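Local coordinates for beta subunit of photoactivated adenylyl cyclase (Beggiatoa sp. PS, PDB 5M2A), which probably makes cyclic AMP from ATP in response to blue light, which a flavin-binding BLUF domain senses for a cyclase catalytic domain, at residues 161-166 with 343-348; 227-232 with 245-250. All coordinates share one frame; numbering follows the deposited sequence. Where two conformers were deposited one is given.

Interaction 1: residues 161-166 with 343-348; sequences ILAFST and QLIRQT. With MG (magnesium ion), chain G.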
loop_
_atom_site.group_PDB
_atom_site.type_symbol
_atom_site.label_atom_id
_atom_site.label_comp_id
_atom_site.label_asym_id
_atom_site.label_seq_id
_atom_site.Cartn_x
_atom_site.Cartn_y
_atom_site.Cartn_z
ATOM N N ILE A 161 17.873 -6.665 4.412
ATOM C CA ILE A 161 18.474 -7.472 5.467
ATOM C C ILE A 161 19.605 -8.311 4.896
ATOM O O ILE A 161 19.420 -9.025 3.902
ATOM C CB ILE A 161 17.412 -8.369 6.117
ATOM C CG1 ILE A 161 16.351 -7.495 6.791
ATOM C CG2 ILE A 161 18.059 -9.327 7.085
ATOM C CD1 ILE A 161 15.211 -8.292 7.437
ATOM N N LEU A 162 20.772 -8.253 5.545
ATOM C CA LEU A 162 21.922 -9.035 5.109
ATOM C C LEU A 162 21.663 -10.523 5.292
ATOM O O LEU A 162 21.145 -10.953 6.327
ATOM C CB LEU A 162 23.168 -8.638 5.910
ATOM C CG LEU A 162 24.455 -9.363 5.522
ATOM C CD1 LEU A 162 24.902 -8.910 4.138
ATOM C CD2 LEU A 162 25.543 -9.128 6.557
ATOM N N ALA A 163 22.046 -11.313 4.280
ATOM C CA ALA A 163 21.902 -12.772 4.309
ATOM C C ALA A 163 20.458 -13.199 4.568
ATOM O O ALA A 163 20.205 -14.211 5.227
ATOM C CB ALA A 163 22.833 -13.408 5.343
ATOM N N PHE A 164 19.495 -12.430 4.065
ATOM C CA PHE A 164 18.102 -12.765 4.349
ATOM C C PHE A 164 17.725 -14.136 3.794
ATOM O O PHE A 164 16.887 -14.831 4.383
ATOM C CB PHE A 164 17.182 -11.680 3.793
ATOM C CG PHE A 164 15.749 -11.835 4.219
ATOM C CD1 PHE A 164 15.405 -11.738 5.553
ATOM C CD2 PHE A 164 14.757 -12.085 3.281
ATOM C CE1 PHE A 164 14.088 -11.879 5.966
ATOM C CE2 PHE A 164 13.435 -12.227 3.682
ATOM C CZ PHE A 164 13.099 -12.123 5.025
ATOM N N SER A 165 18.337 -14.551 2.679
ATOM C CA SER A 165 18.058 -15.883 2.152
ATOM C C SER A 165 18.454 -16.963 3.146
ATOM O O SER A 165 17.772 -17.986 3.260
ATOM C CB SER A 165 18.780 -16.102 0.820
ATOM O OG SER A 165 18.194 -15.306 -0.193
ATOM N N THR A 166 19.546 -16.756 3.880
ATOM C CA THR A 166 19.948 -17.750 4.873
ATOM C C THR A 166 18.979 -17.763 6.049
ATOM O O THR A 166 18.621 -18.831 6.562
ATOM C CB THR A 166 21.369 -17.462 5.353
ATOM O OG1 THR A 166 22.250 -17.367 4.221
ATOM C CG2 THR A 166 21.849 -18.563 6.276
ATOM N N GLN A 343 28.811 -16.137 6.864
ATOM C CA GLN A 343 29.178 -17.490 7.286
ATOM C C GLN A 343 28.810 -17.733 8.745
ATOM O O GLN A 343 28.394 -18.840 9.114
ATOM C CB GLN A 343 30.681 -17.719 7.110
ATOM C CG GLN A 343 31.228 -17.632 5.701
ATOM C CD GLN A 343 32.750 -17.733 5.693
ATOM O OE1 GLN A 343 33.363 -18.086 6.703
ATOM N NE2 GLN A 343 33.363 -17.414 4.559
ATOM N N LEU A 344 29.026 -16.730 9.598
ATOM C CA LEU A 344 28.634 -16.827 10.998
ATOM C C LEU A 344 27.125 -16.987 11.134
ATOM O O LEU A 344 26.645 -17.758 11.969
ATOM C CB LEU A 344 29.104 -15.586 11.754
ATOM C CG LEU A 344 28.625 -15.454 13.201
ATOM C CD1 LEU A 344 29.434 -16.382 14.102
ATOM C CD2 LEU A 344 28.717 -14.018 13.668
ATOM N N ILE A 345 26.359 -16.260 10.324
ATOM C CA ILE A 345 24.904 -16.385 10.369
ATOM C C ILE A 345 24.483 -17.815 10.043
ATOM O O ILE A 345 23.730 -18.448 10.794
ATOM C CB ILE A 345 24.264 -15.348 9.428
ATOM C CG1 ILE A 345 24.531 -13.951 9.994
ATOM C CG2 ILE A 345 22.783 -15.618 9.244
ATOM C CD1 ILE A 345 24.053 -12.789 9.119
ATOM N N ARG A 346 25.020 -18.373 8.957
ATOM C CA ARG A 346 24.689 -19.746 8.601
ATOM C C ARG A 346 25.142 -20.725 9.683
ATOM O O ARG A 346 24.395 -21.631 10.065
ATOM C CB ARG A 346 25.307 -20.104 7.250
ATOM C CG ARG A 346 25.147 -21.568 6.873
ATOM C CD ARG A 346 25.449 -21.797 5.402
ATOM N NE ARG A 346 24.506 -21.080 4.548
ATOM C CZ ARG A 346 23.307 -21.540 4.210
ATOM N NH1 ARG A 346 22.898 -22.719 4.654
ATOM N NH2 ARG A 346 22.513 -20.818 3.430
ATOM N N GLN A 347 26.355 -20.545 10.207
ATOM C CA GLN A 347 26.858 -21.469 11.219
ATOM C C GLN A 347 26.097 -21.326 12.535
ATOM O O GLN A 347 25.874 -22.317 13.239
ATOM C CB GLN A 347 28.358 -21.255 11.424
ATOM C CG GLN A 347 29.199 -21.770 10.267
ATOM C CD GLN A 347 30.691 -21.622 10.509
ATOM O OE1 GLN A 347 31.148 -20.618 11.054
ATOM N NE2 GLN A 347 31.456 -22.626 10.103
ATOM N N THR A 348 25.697 -20.102 12.891
ATOM C CA THR A 348 24.877 -19.919 14.086
ATOM C C THR A 348 23.554 -20.668 13.956
ATOM O O THR A 348 23.071 -21.276 14.920
ATOM C CB THR A 348 24.627 -18.430 14.335
ATOM O OG1 THR A 348 25.874 -17.771 14.588
ATOM C CG2 THR A 348 23.706 -18.227 15.530
HETATM MG MG MG G . 18.151 -9.146 1.712
HETATM O O HOH W 1 19.881 -10.235 1.084
#
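The metal-binding turn of the cyclase catalytic domain, where Ala163 and Thr166 meet Ile345 and Arg346, leans against the C-terminal helix 338-349. Ile161 to Phe164 form a type II beta turn at the end of strand 150-161, and the carbonyl O of Ile161 binds the magnesium ion at 2.5 Å, completing with Asp160 and Asp204 the protein side of the site; a water is a further ligand. On the flank of the turn that faces the helix, Ala163, the N-cap residue of helix 164-170, offers CB to Ile345 CD1 at 4.0 Å. One turn of chain further on, Thr166 takes over. Its CG2, anti to the backbone N (OG1 has chi1 -54°), lies over one face of the Arg346 guanidinium, 3.5 Å above the plane and displaced toward the rim, and the two side chains cross at about a right angle. The Arg346 chain bends at chi3 (-63°), which sets its NE 4.0 Å from Thr166 CG2, and its NH2 forms a salt bridge with Glu169. An alanine at Arg346 would probably leave Glu169 without this positive partner and Thr166 CG2 without the flat group beneath it. No hydrogen bond spans the two segments, and even the polar tips stay at van der Waals range, with Thr166 OG1 3.6 Å from Arg346 NH2.

Interaction 2: residues 227-232 with 245-250; sequences SELKQL and LYTGIG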
loop_
_atom_site.group_PDB
_atom_site.type_symbol
_atom_site.label_atom_id
_atom_site.label_comp_id
_atom_site.label_asym_id
_atom_site.label_seq_id
_atom_site.Cartn_x
_atom_site.Cartn_y
_atom_site.Cartn_z
ATOM N N SER A 227 23.039 1.898 13.411
ATOM C CA SER A 227 23.396 1.991 14.821
ATOM C C SER A 227 22.387 1.258 15.692
ATOM O O SER A 227 22.763 0.547 16.630
ATOM C CB SER A 227 23.503 3.459 15.237
ATOM O OG SER A 227 23.708 3.569 16.639
ATOM N N GLU A 228 21.093 1.414 15.392
ATOM C CA GLU A 228 20.085 0.758 16.211
ATOM C C GLU A 228 20.150 -0.752 16.054
ATOM O O GLU A 228 19.938 -1.490 17.026
ATOM C CB GLU A 228 18.694 1.276 15.859
ATOM C CG GLU A 228 18.446 2.696 16.360
ATOM C CD GLU A 228 16.988 2.935 16.749
ATOM O OE1 GLU A 228 16.210 1.957 16.778
ATOM O OE2 GLU A 228 16.616 4.097 17.026
ATOM N N LEU A 229 20.430 -1.235 14.843
ATOM C CA LEU A 229 20.585 -2.678 14.671
ATOM C C LEU A 229 21.785 -3.203 15.445
ATOM O O LEU A 229 21.726 -4.291 16.034
ATOM C CB LEU A 229 20.725 -3.027 13.193
ATOM C CG LEU A 229 19.542 -2.702 12.287
ATOM C CD1 LEU A 229 19.738 -3.382 10.938
ATOM C CD2 LEU A 229 18.201 -3.074 12.894
ATOM N N LYS A 230 22.899 -2.470 15.419
ATOM C CA LYS A 230 24.067 -2.890 16.188
ATOM C C LYS A 230 23.742 -2.947 17.675
ATOM O O LYS A 230 24.117 -3.898 18.368
ATOM C CB LYS A 230 25.241 -1.942 15.927
ATOM C CG LYS A 230 26.547 -2.379 16.586
ATOM C CD LYS A 230 27.651 -1.377 16.291
ATOM C CE LYS A 230 28.922 -1.705 17.053
ATOM N NZ LYS A 230 29.974 -0.689 16.766
ATOM N N GLN A 231 23.028 -1.937 18.185
ATOM C CA GLN A 231 22.578 -1.990 19.579
ATOM C C GLN A 231 21.714 -3.220 19.835
ATOM O O GLN A 231 21.888 -3.915 20.841
ATOM C CB GLN A 231 21.803 -0.722 19.942
ATOM C CG GLN A 231 22.660 0.520 20.056
ATOM C CD GLN A 231 21.864 1.732 20.506
ATOM O OE1 GLN A 231 21.061 1.653 21.438
ATOM N NE2 GLN A 231 22.076 2.859 19.835
ATOM N N LEU A 232 20.762 -3.490 18.937
ATOM C CA LEU A 232 19.824 -4.590 19.135
ATOM C C LEU A 232 20.541 -5.934 19.161
ATOM O O LEU A 232 20.231 -6.799 19.993
ATOM C CB LEU A 232 18.761 -4.550 18.023
ATOM C CG LEU A 232 17.674 -5.620 18.088
ATOM C CD1 LEU A 232 16.839 -5.464 19.351
ATOM C CD2 LEU A 232 16.813 -5.533 16.840
ATOM N N LEU A 245 20.912 -9.682 12.883
ATOM C CA LEU A 245 20.257 -8.736 11.983
ATOM C C LEU A 245 21.204 -7.586 11.626
ATOM O O LEU A 245 21.579 -6.778 12.489
ATOM C CB LEU A 245 18.954 -8.222 12.607
ATOM C CG LEU A 245 18.155 -7.129 11.882
ATOM C CD1 LEU A 245 17.739 -7.561 10.485
ATOM C CD2 LEU A 245 16.922 -6.728 12.712
ATOM N N TYR A 246 21.564 -7.521 10.342
ATOM C CA TYR A 246 22.373 -6.479 9.733
ATOM C C TYR A 246 21.651 -5.920 8.515
ATOM O O TYR A 246 20.808 -6.583 7.904
ATOM C CB TYR A 246 23.735 -7.006 9.273
ATOM C CG TYR A 246 24.562 -7.658 10.341
ATOM C CD1 TYR A 246 24.234 -8.915 10.829
ATOM C CD2 TYR A 246 25.710 -7.038 10.826
ATOM C CE1 TYR A 246 25.000 -9.528 11.792
ATOM C CE2 TYR A 246 26.487 -7.647 11.790
ATOM C CZ TYR A 246 26.125 -8.886 12.272
ATOM O OH TYR A 246 26.903 -9.482 13.231
ATOM N N THR A 247 22.013 -4.705 8.129
ATOM C CA THR A 247 21.373 -4.096 6.975
ATOM C C THR A 247 22.429 -3.548 6.026
ATOM O O THR A 247 23.580 -3.317 6.404
ATOM C CB THR A 247 20.391 -2.985 7.406
ATOM O OG1 THR A 247 19.581 -2.588 6.291
ATOM C CG2 THR A 247 21.126 -1.785 7.950
ATOM N N GLY A 248 22.039 -3.406 4.769
ATOM C CA GLY A 248 22.793 -2.623 3.791
ATOM C C GLY A 248 21.862 -1.598 3.231
ATOM O O GLY A 248 20.650 -1.836 3.105
ATOM N N ILE A 249 22.383 -0.414 2.906
ATOM C CA ILE A 249 21.525 0.688 2.492
ATOM C C ILE A 249 22.105 1.329 1.249
ATOM O O ILE A 249 23.316 1.552 1.175
ATOM C CB ILE A 249 21.347 1.732 3.614
ATOM C CG1 ILE A 249 20.772 1.036 4.858
ATOM C CG2 ILE A 249 20.433 2.868 3.160
ATOM C CD1 ILE A 249 20.704 1.883 6.116
ATOM N N GLY A 250 21.243 1.615 0.279
ATOM C CA GLY A 250 21.634 2.381 -0.901
ATOM C C GLY A 250 20.800 3.642 -1.011
ATOM O O GLY A 250 19.609 3.637 -0.692
#
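Leu229 carries this contact, reaching from helix 215-235 to Leu245, Tyr246 and Thr247, where the chain runs into strand 247-258. Apolar packing does all the work between the two segments. With CG anti to the carbonyl carbon (chi1 -63°), Leu229 spreads its two methyls over three consecutive residues. CD2 meets Leu245 CD2 at 3.9 Å, the two leucines crossing at a slant, while CD1 presses on Thr247, 3.6 Å from its CB and 3.7 Å from its CG2. There the side chains cross at about a right angle. Between these two points Leu229 CD1 also lies 4.0 Å from Tyr246 C, so one methyl of the branched end rests on the backbone. Leu232, one helical turn later, adds a lighter touch, its CD2 standing 4.3 Å from Leu245 CD2.

The polar groups look elsewhere. Thr247 has OG1 anti to the backbone N (chi1 -168°), and this hydroxyl is hydrogen-bonded to Tyr183 and to the carbonyl O of Asp160, while its CB and methyl meet Leu229. The carbonyl O of Leu245 takes a hydrogen bond from Arg233, just beyond the helical segment, and Tyr246, whose CB points away from the helix, has a cation-pi contact with the same arginine. These polar groups are thus bonded to residues outside the two segments, and the contact between them stays apolar.

Backbone hydrogen bonding of Gly248 with Asp160 pairs this strand antiparallel with 150-161. A helix laid by its leucines on a central sheet strand next to the metal-bearing one is the alpha/beta packing of the class III nucleotidyl cyclase catalytic domain.

How the interactions relate
Both interactions lie in the cyclase half of the chain, their centres 14 Å apart on the same side of the chain's centre; only interaction 1 uses the C-terminal helix 338-349. In sequence, 227-232 and 245-250 both fall between 161-166 and 343-348, so the short-range helix-to-strand contact is made within the long excursion that interaction 1 brings to an end. Neighbouring strands 150-161 and 247-258 join them: Leu162 N lies 2.9 Å from Tyr246 O, a probable hydrogen bond, and Ile161 CG2 packs 3.8 Å from Leu245 CD1. Ile345 CD1 of helix 338-349 also comes within 4.2 Å of Tyr246 CD1, so the chain around Tyr246, beside the magnesium-binding turn, touches both contacts.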